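Local coordinates for tryptophan--tRNA ligase (Mycoplasma pneumoniae, PDB 2YY5), which binds a tryptophanyl-adenylate analogue here and, as a homodimeric class I aminoacyl-tRNA synthetase, probably attaches tryptophan to tRNA(Trp) at the expense of ATP, at residues B[143-148]-B[178-182]; B[171-177]-B[335-340]; B[237-241]-B[275-279]. The protein carries 1 engineered substitution. All blocks are in the same frame, centred on the assembly; numbering follows the deposited sequence.

In the fold
Contacts 1 and 2 are neighbours, their centres about 12 Å apart, and they touch where Leu179 CD1 lies 3.9 Å from Phe336 CE2. Their segments alternate along the chain: helix 158-175 starts after 143-148 and ends in 171-177, which runs into 178-182, while 335-340 belongs to the last helix. Contact 1 joins the end of helix 131-144 to the loop before strand 183-185, beside the bound analogue, and contact 2 joins the ends of helices 158-175 and 311-340, where the second subunit also packs. Contact 3 lies in the helical region across the chain's centre from contact 2, its centre about 42 Å from that of contact 1 and about 53 Å from that of contact 2.

Contact 1: B[143-148]-B[178-182]; sequences ILLYQP and KLRLP
The segment 143-148 leaves the end of helix 131-144 through a turn in which Tyr146 N donates to Ile143 O (3.1 Å) and Gln147 N weakly to Leu144 O (3.4 Å). Gln147 then takes positive phi (40/50), and Pro148 is extended (-72/159). Facing it, 178-182 is an extended loop, with every psi between 110° and 170°. The CA atoms pair as Gln147 with Arg180 (6.2 Å) and Pro148 with Pro182 (5.9 Å), so the two segments advance in the same sense. They lead into the parallel strands 150-152 and 183-185, joined through helix 158-175: a beta-alpha-beta crossover of the Rossmann-type class I catalytic domain. Water 1 bridges the two backbones, donating to Pro148 O (3.0 Å) and Arg180 O (2.8 Å). The Gln147 side chain (m, m) lies across Leu179 and Arg180. Pro182 packs against the helix end, its CB 3.5 Å from Ile143 CG2 and its CD 3.9 Å from Leu144 CD1. Ile143 (m, t) also comes within about 4 Å of the bound tryptophanyl-adenylate analogue, side chain to ligand. Arg180 CD approaches Pro148 O to 3.4 Å, while its NE forms a salt bridge with Asp149.

Contact 2: B[171-177]-B[335-340]; sequences IQKKFKL and LFYDGF
Leu177, Phe175 and Phe340 carry most of the interface between the ends of helices 158-175 and 311-340, whose local axes approach to 10.9 Å at 47°, with Phe175 and Gly339 CA atoms nearest (5.7 Å). Phe175 and Phe340 (both chi1 m) stack face to face, with centroids 4.0 Å apart and planes at 12°. Ile171 CD1 meets the Phe340 ring edge, 3.8 Å from Phe340 CZ. Lys176 ends the helix with positive phi (51/44), turning Leu177 back toward the second helix. There Leu177 CD2 makes a CH-pi contact, 3.7 Å from the Phe336 centroid and 13° off the ring normal, and Leu177 CD1 sits 3.9 Å from Gly339 CA. An ideal CB on Gly339 would clash with Leu177 CD1 at 2.5 Å, so the absent side chain lets that methyl lie against the helix backbone. Pro54 and Phe52 of the second subunit pack on Phe175 and Phe340, placing the stack at the dimer interface. With no hydrogen bond between the segments, adhesion rests on stacking and apolar contact.

Contact 3: B[237-241]-B[275-279]; sequences KIRFA and LEAYF
Ile238 packs its side chain against the base of Phe279, its CG2 3.5 Å from Phe279 CB, with 77 Å² covered, next to Glu276 with 79 Å². Its CA-to-CB bond points toward the opposing segment with chi1 m and chi2 t. Ile238 belongs to 237-241, an extended loop without regular secondary structure between helices 220-228 and 246-259. Segment 275-279 carries the short helix 275-278, with Phe279 N donating to Leu275 O (2.9 Å). CA atoms are nearest at Arg239 with Glu276 (5.4 Å) and Ile238 with Phe279 (6.2 Å), so the loop advances as the helix runs backward past it.

Glu276 (m, t) reaches from the helix to the loop backbone: Phe240 N donates to Glu276 OE1 at 3.0 Å, with an N-H...O angle of 170°. The same OE1 lies 3.5 Å from Phe240 CD1, near the plane of the ring at its edge. Phe240 (chi1 m) also brings its CZ to 4.4 Å from Leu275 CD1. A second polar link runs through water 2, which donates to Ile238 O (2.7 Å) and Glu276 O (2.6 Å).

Leu252 of helix 246-259 touches Ile238 and Phe240, and Leu287 of helix 284-308 touches Ile238 and Phe279. The contact joins the 237-241 loop to helix 275-278 within the helical part of the synthetase, which, as in bacterial relatives, probably includes the anticodon-binding region. Its chemistry pairs apolar packing with polar links: the Glu276 carboxylate takes the Phe240 amide, and water 2 joins loop carbonyl Ile238 O to helix carbonyl Glu276 O.

Contact 1: B[143-148]-B[178-182]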
loop_
_atom_site.group_PDB
_atom_site.type_symbol
_atom_site.label_atom_id
_atom_site.label_comp_id
_atom_site.label_asym_id
_atom_site.label_seq_id
_atom_site.Cartn_x
_atom_site.Cartn_y
_atom_site.Cartn_z
ATOM N N ILE B 143 9.284 -6.248 -8.211
ATOM C CA ILE B 143 9.842 -6.828 -9.425
ATOM C C ILE B 143 9.742 -5.845 -10.586
ATOM O O ILE B 143 10.753 -5.403 -11.130
ATOM C CB ILE B 143 9.093 -8.109 -9.837
ATOM C CG1 ILE B 143 9.123 -9.134 -8.699
ATOM C CG2 ILE B 143 9.723 -8.692 -11.084
ATOM C CD1 ILE B 143 8.157 -10.285 -8.914
ATOM N N LEU B 144 8.509 -5.503 -10.946
ATOM C CA LEU B 144 8.238 -4.607 -12.061
ATOM C C LEU B 144 8.871 -3.218 -12.032
ATOM O O LEU B 144 8.968 -2.560 -13.067
ATOM C CB LEU B 144 6.725 -4.491 -12.257
ATOM C CG LEU B 144 6.033 -5.601 -13.064
ATOM C CD1 LEU B 144 7.051 -6.597 -13.589
ATOM C CD2 LEU B 144 5.006 -6.293 -12.205
ATOM N N LEU B 145 9.300 -2.766 -10.859
ATOM C CA LEU B 145 9.923 -1.450 -10.751
ATOM C C LEU B 145 11.265 -1.423 -11.479
ATOM O O LEU B 145 11.702 -0.381 -11.963
ATOM C CB LEU B 145 10.162 -1.091 -9.284
ATOM C CG LEU B 145 9.367 0.055 -8.666
ATOM C CD1 LEU B 145 9.795 0.222 -7.203
ATOM C CD2 LEU B 145 9.599 1.335 -9.463
ATOM N N TYR B 146 11.918 -2.578 -11.544
ATOM C CA TYR B 146 13.218 -2.679 -12.188
ATOM C C TYR B 146 13.170 -3.407 -13.532
ATOM O O TYR B 146 14.208 -3.595 -14.173
ATOM C CB TYR B 146 14.203 -3.357 -11.229
ATOM C CG TYR B 146 14.318 -2.613 -9.924
ATOM C CD1 TYR B 146 15.143 -1.491 -9.808
ATOM C CD2 TYR B 146 13.503 -2.945 -8.841
ATOM C CE1 TYR B 146 15.141 -0.707 -8.647
ATOM C CE2 TYR B 146 13.491 -2.170 -7.676
ATOM C CZ TYR B 146 14.308 -1.051 -7.588
ATOM O OH TYR B 146 14.262 -0.256 -6.465
ATOM N N GLN B 147 11.967 -3.805 -13.953
ATOM C CA GLN B 147 11.780 -4.485 -15.232
ATOM C C GLN B 147 12.883 -5.496 -15.513
ATOM O O GLN B 147 13.449 -5.503 -16.597
ATOM C CB GLN B 147 11.775 -3.458 -16.361
ATOM C CG GLN B 147 10.551 -2.566 -16.420
ATOM C CD GLN B 147 9.287 -3.348 -16.682
ATOM O OE1 GLN B 147 8.428 -3.477 -15.805
ATOM N NE2 GLN B 147 9.166 -3.887 -17.891
ATOM N N PRO B 148 13.187 -6.377 -14.551
ATOM C CA PRO B 148 14.244 -7.374 -14.730
ATOM C C PRO B 148 13.890 -8.500 -15.686
ATOM O O PRO B 148 12.711 -8.765 -15.930
ATOM C CB PRO B 148 14.443 -7.890 -13.321
ATOM C CG PRO B 148 13.014 -7.978 -12.854
ATOM C CD PRO B 148 12.457 -6.626 -13.295
ATOM N N LYS B 178 4.086 -0.674 -22.158
ATOM C CA LYS B 178 5.150 -1.567 -22.629
ATOM C C LYS B 178 5.870 -2.185 -21.432
ATOM O O LYS B 178 6.593 -1.497 -20.700
ATOM C CB LYS B 178 6.186 -0.816 -23.480
ATOM C CG LYS B 178 5.675 -0.194 -24.775
ATOM C CD LYS B 178 4.926 1.109 -24.522
ATOM C CE LYS B 178 5.017 2.030 -25.734
ATOM N NZ LYS B 178 6.439 2.365 -26.049
ATOM N N LEU B 179 5.672 -3.484 -21.234
ATOM C CA LEU B 179 6.309 -4.174 -20.128
ATOM C C LEU B 179 7.086 -5.390 -20.588
ATOM O O LEU B 179 7.010 -5.813 -21.739
ATOM C CB LEU B 179 5.269 -4.606 -19.084
ATOM C CG LEU B 179 4.995 -3.665 -17.912
ATOM C CD1 LEU B 179 4.539 -2.315 -18.425
ATOM C CD2 LEU B 179 3.941 -4.267 -16.998
ATOM N N ARG B 180 7.847 -5.942 -19.661
ATOM C CA ARG B 180 8.637 -7.127 -19.909
ATOM C C ARG B 180 8.230 -8.078 -18.790
ATOM O O ARG B 180 8.315 -7.730 -17.615
ATOM C CB ARG B 180 10.121 -6.781 -19.824
ATOM C CG ARG B 180 11.021 -7.938 -19.460
ATOM C CD ARG B 180 12.432 -7.465 -19.111
ATOM N NE ARG B 180 13.286 -7.315 -20.284
ATOM C CZ ARG B 180 13.352 -6.232 -21.051
ATOM N NH1 ARG B 180 14.166 -6.221 -22.096
ATOM N NH2 ARG B 180 12.629 -5.156 -20.771
ATOM N N LEU B 181 7.763 -9.267 -19.148
ATOM C CA LEU B 181 7.357 -10.229 -18.144
ATOM C C LEU B 181 8.573 -10.830 -17.445
ATOM O O LEU B 181 9.451 -11.407 -18.077
ATOM C CB LEU B 181 6.518 -11.327 -18.788
ATOM C CG LEU B 181 5.285 -10.813 -19.539
ATOM C CD1 LEU B 181 4.527 -12.003 -20.100
ATOM C CD2 LEU B 181 4.394 -9.977 -18.612
ATOM N N PRO B 182 8.644 -10.693 -16.117
ATOM C CA PRO B 182 9.786 -11.250 -15.392
ATOM C C PRO B 182 9.755 -12.772 -15.418
ATOM O O PRO B 182 8.694 -13.374 -15.305
ATOM C CB PRO B 182 9.598 -10.699 -13.987
ATOM C CG PRO B 182 8.099 -10.677 -13.851
ATOM C CD PRO B 182 7.663 -10.099 -15.191
HETATM O O HOH W 1 10.068 -7.524 -15.420
#

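Contact 2: B[171-177]-B[335-340]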
loop_
_atom_site.group_PDB
_atom_site.type_symbol
_atom_site.label_atom_id
_atom_site.label_comp_id
_atom_site.label_asym_id
_atom_site.label_seq_id
_atom_site.Cartn_x
_atom_site.Cartn_y
_atom_site.Cartn_z
ATOM N N ILE B 171 -1.997 -5.370 -16.460
ATOM C CA ILE B 171 -1.611 -3.958 -16.624
ATOM C C ILE B 171 -1.333 -3.618 -18.097
ATOM O O ILE B 171 -1.749 -2.576 -18.614
ATOM C CB ILE B 171 -0.318 -3.627 -15.810
ATOM C CG1 ILE B 171 -0.538 -3.869 -14.312
ATOM C CG2 ILE B 171 0.125 -2.194 -16.075
ATOM C CD1 ILE B 171 -1.579 -2.996 -13.692
ATOM N N GLN B 172 -0.614 -4.511 -18.763
ATOM C CA GLN B 172 -0.252 -4.347 -20.165
ATOM C C GLN B 172 -1.484 -4.310 -21.064
ATOM O O GLN B 172 -1.590 -3.486 -21.970
ATOM C CB GLN B 172 0.661 -5.508 -20.560
ATOM C CG GLN B 172 1.131 -5.554 -21.985
ATOM C CD GLN B 172 2.241 -6.577 -22.155
ATOM O OE1 GLN B 172 2.051 -7.772 -21.905
ATOM N NE2 GLN B 172 3.417 -6.110 -22.569
ATOM N N LYS B 173 -2.421 -5.208 -20.806
ATOM C CA LYS B 173 -3.625 -5.280 -21.610
ATOM C C LYS B 173 -4.455 -4.013 -21.465
ATOM O O LYS B 173 -4.773 -3.369 -22.458
ATOM C CB LYS B 173 -4.449 -6.509 -21.201
ATOM C CG LYS B 173 -5.488 -6.969 -22.218
ATOM C CD LYS B 173 -5.971 -8.364 -21.852
ATOM C CE LYS B 173 -6.844 -9.004 -22.931
ATOM N NZ LYS B 173 -8.103 -8.261 -23.179
ATOM N N LYS B 174 -4.775 -3.644 -20.227
ATOM C CA LYS B 174 -5.591 -2.468 -19.963
ATOM C C LYS B 174 -4.969 -1.108 -20.228
ATOM O O LYS B 174 -5.619 -0.235 -20.811
ATOM C CB LYS B 174 -6.099 -2.477 -18.525
ATOM C CG LYS B 174 -6.851 -1.199 -18.170
ATOM C CD LYS B 174 -7.447 -1.237 -16.791
ATOM C CE LYS B 174 -8.153 0.070 -16.493
ATOM N NZ LYS B 174 -9.111 0.432 -17.569
ATOM N N PHE B 175 -3.729 -0.907 -19.797
ATOM C CA PHE B 175 -3.089 0.394 -19.988
ATOM C C PHE B 175 -2.167 0.481 -21.201
ATOM O O PHE B 175 -1.596 1.536 -21.472
ATOM C CB PHE B 175 -2.329 0.800 -18.717
ATOM C CG PHE B 175 -3.178 0.785 -17.473
ATOM C CD1 PHE B 175 -3.267 -0.363 -16.687
ATOM C CD2 PHE B 175 -3.905 1.915 -17.094
ATOM C CE1 PHE B 175 -4.071 -0.387 -15.534
ATOM C CE2 PHE B 175 -4.710 1.901 -15.946
ATOM C CZ PHE B 175 -4.792 0.747 -15.164
ATOM N N LYS B 176 -2.040 -0.618 -21.938
ATOM C CA LYS B 176 -1.196 -0.655 -23.131
ATOM C C LYS B 176 0.175 -0.111 -22.775
ATOM O O LYS B 176 0.766 0.677 -23.515
ATOM C CB LYS B 176 -1.815 0.182 -24.256
ATOM C CG LYS B 176 -3.245 -0.223 -24.627
ATOM C CD LYS B 176 -3.369 -1.730 -24.857
ATOM C CE LYS B 176 -4.746 -2.120 -25.380
ATOM N NZ LYS B 176 -4.940 -3.600 -25.401
ATOM N N LEU B 177 0.660 -0.549 -21.622
ATOM C CA LEU B 177 1.949 -0.146 -21.098
ATOM C C LEU B 177 2.995 -1.156 -21.567
ATOM O O LEU B 177 2.805 -2.355 -21.414
ATOM C CB LEU B 177 1.860 -0.133 -19.572
ATOM C CG LEU B 177 2.613 0.902 -18.741
ATOM C CD1 LEU B 177 2.475 2.284 -19.351
ATOM C CD2 LEU B 177 2.052 0.884 -17.324
ATOM N N LEU B 335 6.825 6.107 -15.996
ATOM C CA LEU B 335 6.161 5.589 -17.171
ATOM C C LEU B 335 4.802 5.008 -16.799
ATOM O O LEU B 335 3.841 5.145 -17.558
ATOM C CB LEU B 335 7.060 4.555 -17.865
ATOM C CG LEU B 335 8.201 5.119 -18.741
ATOM C CD1 LEU B 335 8.397 6.623 -18.505
ATOM C CD2 LEU B 335 9.488 4.361 -18.446
ATOM N N PHE B 336 4.713 4.367 -15.632
ATOM C CA PHE B 336 3.439 3.809 -15.187
ATOM C C PHE B 336 2.468 4.946 -14.907
ATOM O O PHE B 336 1.269 4.838 -15.188
ATOM C CB PHE B 336 3.601 2.977 -13.915
ATOM C CG PHE B 336 3.904 1.529 -14.172
ATOM C CD1 PHE B 336 3.188 0.533 -13.516
ATOM C CD2 PHE B 336 4.926 1.159 -15.049
ATOM C CE1 PHE B 336 3.487 -0.815 -13.725
ATOM C CE2 PHE B 336 5.233 -0.181 -15.265
ATOM C CZ PHE B 336 4.511 -1.172 -14.598
ATOM N N TYR B 337 2.993 6.033 -14.348
ATOM C CA TYR B 337 2.167 7.188 -14.043
ATOM C C TYR B 337 1.530 7.667 -15.330
ATOM O O TYR B 337 0.343 7.976 -15.358
ATOM C CB TYR B 337 3.000 8.306 -13.404
ATOM C CG TYR B 337 2.827 8.393 -11.901
ATOM C CD1 TYR B 337 2.902 7.246 -11.104
ATOM C CD2 TYR B 337 2.586 9.613 -11.273
ATOM C CE1 TYR B 337 2.737 7.314 -9.724
ATOM C CE2 TYR B 337 2.423 9.687 -9.889
ATOM C CZ TYR B 337 2.500 8.533 -9.124
ATOM O OH TYR B 337 2.346 8.594 -7.761
ATOM N N ASP B 338 2.313 7.718 -16.404
ATOM C CA ASP B 338 1.766 8.157 -17.681
ATOM C C ASP B 338 0.620 7.261 -18.099
ATOM O O ASP B 338 -0.465 7.747 -18.412
ATOM C CB ASP B 338 2.828 8.143 -18.771
ATOM C CG ASP B 338 3.559 9.455 -18.876
ATOM O OD1 ASP B 338 4.585 9.620 -18.183
ATOM O OD2 ASP B 338 3.094 10.326 -19.644
ATOM N N GLY B 339 0.870 5.953 -18.091
ATOM C CA GLY B 339 -0.141 4.983 -18.471
ATOM C C GLY B 339 -1.380 4.978 -17.594
ATOM O O GLY B 339 -2.487 4.777 -18.088
ATOM N N PHE B 340 -1.197 5.198 -16.294
ATOM C CA PHE B 340 -2.309 5.224 -15.351
ATOM C C PHE B 340 -3.072 6.550 -15.348
ATOM O O PHE B 340 -4.261 6.597 -15.012
ATOM C CB PHE B 340 -1.796 4.922 -13.938
ATOM C CG PHE B 340 -1.651 3.457 -13.648
ATOM C CD1 PHE B 340 -0.749 2.677 -14.366
ATOM C CD2 PHE B 340 -2.437 2.849 -12.671
ATOM C CE1 PHE B 340 -0.633 1.319 -14.119
ATOM C CE2 PHE B 340 -2.329 1.493 -12.417
ATOM C CZ PHE B 340 -1.424 0.723 -13.145
#

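Contact 3: B[237-241]-B[275-279]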
loop_
_atom_site.group_PDB
_atom_site.type_symbol
_atom_site.label_atom_id
_atom_site.label_comp_id
_atom_site.label_asym_id
_atom_site.label_seq_id
_atom_site.Cartn_x
_atom_site.Cartn_y
_atom_site.Cartn_z
ATOM N N LYS B 237 21.013 -46.679 2.609
ATOM C CA LYS B 237 21.497 -46.542 1.242
ATOM C C LYS B 237 21.646 -45.067 0.910
ATOM O O LYS B 237 20.653 -44.349 0.807
ATOM C CB LYS B 237 20.516 -47.181 0.261
ATOM C CG LYS B 237 21.137 -47.497 -1.090
ATOM C CD LYS B 237 21.753 -48.897 -1.118
ATOM C CE LYS B 237 22.839 -49.091 -0.061
ATOM N NZ LYS B 237 23.270 -50.519 0.036
ATOM N N ILE B 238 22.885 -44.612 0.748
ATOM C CA ILE B 238 23.130 -43.210 0.426
ATOM C C ILE B 238 23.078 -42.977 -1.079
ATOM O O ILE B 238 23.935 -43.447 -1.827
ATOM C CB ILE B 238 24.491 -42.736 0.974
ATOM C CG1 ILE B 238 24.502 -42.864 2.503
ATOM C CG2 ILE B 238 24.732 -41.286 0.582
ATOM C CD1 ILE B 238 25.880 -42.775 3.132
ATOM N N ARG B 239 22.055 -42.244 -1.507
ATOM C CA ARG B 239 21.840 -41.924 -2.910
ATOM C C ARG B 239 20.808 -40.810 -2.982
ATOM O O ARG B 239 20.189 -40.470 -1.971
ATOM C CB ARG B 239 21.294 -43.143 -3.645
ATOM C CG ARG B 239 19.948 -43.618 -3.115
ATOM C CD ARG B 239 19.458 -44.800 -3.910
ATOM N NE ARG B 239 18.895 -45.836 -3.054
ATOM C CZ ARG B 239 18.926 -47.131 -3.348
ATOM N NH1 ARG B 239 19.493 -47.538 -4.477
ATOM N NH2 ARG B 239 18.402 -48.017 -2.511
ATOM N N PHE B 240 20.617 -40.249 -4.173
ATOM C CA PHE B 240 19.633 -39.192 -4.356
ATOM C C PHE B 240 18.267 -39.787 -4.681
ATOM O O PHE B 240 18.042 -40.292 -5.780
ATOM C CB PHE B 240 20.053 -38.239 -5.481
ATOM C CG PHE B 240 21.258 -37.403 -5.156
ATOM C CD1 PHE B 240 22.544 -37.917 -5.307
ATOM C CD2 PHE B 240 21.108 -36.099 -4.688
ATOM C CE1 PHE B 240 23.667 -37.142 -4.995
ATOM C CE2 PHE B 240 22.220 -35.315 -4.374
ATOM C CZ PHE B 240 23.503 -35.838 -4.528
ATOM N N ALA B 241 17.350 -39.730 -3.722
ATOM C CA ALA B 241 16.009 -40.265 -3.934
ATOM C C ALA B 241 14.983 -39.426 -3.198
ATOM O O ALA B 241 14.332 -39.899 -2.272
ATOM C CB ALA B 241 15.933 -41.717 -3.465
ATOM N N LEU B 275 29.625 -38.584 -5.512
ATOM C CA LEU B 275 29.214 -38.754 -4.118
ATOM C C LEU B 275 28.569 -40.116 -3.826
ATOM O O LEU B 275 28.861 -40.748 -2.801
ATOM C CB LEU B 275 28.244 -37.640 -3.711
ATOM C CG LEU B 275 28.713 -36.183 -3.690
ATOM C CD1 LEU B 275 27.626 -35.336 -3.011
ATOM C CD2 LEU B 275 30.027 -36.055 -2.922
ATOM N N GLU B 276 27.681 -40.562 -4.709
ATOM C CA GLU B 276 27.033 -41.845 -4.505
ATOM C C GLU B 276 28.069 -42.958 -4.493
ATOM O O GLU B 276 27.971 -43.895 -3.689
ATOM C CB GLU B 276 25.992 -42.119 -5.595
ATOM C CG GLU B 276 24.744 -41.255 -5.502
ATOM C CD GLU B 276 23.552 -41.891 -6.195
ATOM O OE1 GLU B 276 22.484 -41.240 -6.296
ATOM O OE2 GLU B 276 23.686 -43.054 -6.636
ATOM N N ALA B 277 29.060 -42.860 -5.380
ATOM C CA ALA B 277 30.115 -43.871 -5.448
ATOM C C ALA B 277 30.965 -43.832 -4.175
ATOM O O ALA B 277 31.371 -44.867 -3.653
ATOM C CB ALA B 277 30.993 -43.643 -6.678
ATOM N N TYR B 278 31.227 -42.633 -3.673
ATOM C CA TYR B 278 32.017 -42.475 -2.465
ATOM C C TYR B 278 31.304 -43.057 -1.240
ATOM O O TYR B 278 31.892 -43.805 -0.454
ATOM C CB TYR B 278 32.307 -40.991 -2.216
ATOM C CG TYR B 278 33.088 -40.754 -0.945
ATOM C CD1 TYR B 278 34.477 -40.863 -0.928
ATOM C CD2 TYR B 278 32.434 -40.492 0.258
ATOM C CE1 TYR B 278 35.195 -40.722 0.257
ATOM C CE2 TYR B 278 33.142 -40.353 1.443
ATOM C CZ TYR B 278 34.523 -40.469 1.437
ATOM O OH TYR B 278 35.224 -40.341 2.617
ATOM N N PHE B 279 30.038 -42.700 -1.068
ATOM C CA PHE B 279 29.274 -43.180 0.076
ATOM C C PHE B 279 28.748 -44.587 -0.133
ATOM O O PHE B 279 28.047 -45.146 0.719
ATOM C CB PHE B 279 28.133 -42.208 0.367
ATOM C CG PHE B 279 28.603 -40.917 0.953
ATOM C CD1 PHE B 279 29.045 -40.868 2.272
ATOM C CD2 PHE B 279 28.672 -39.765 0.175
ATOM C CE1 PHE B 279 29.556 -39.692 2.809
ATOM C CE2 PHE B 279 29.182 -38.583 0.701
ATOM C CZ PHE B 279 29.626 -38.547 2.020
HETATM O O HOH W 2 26.143 -44.996 -2.262
#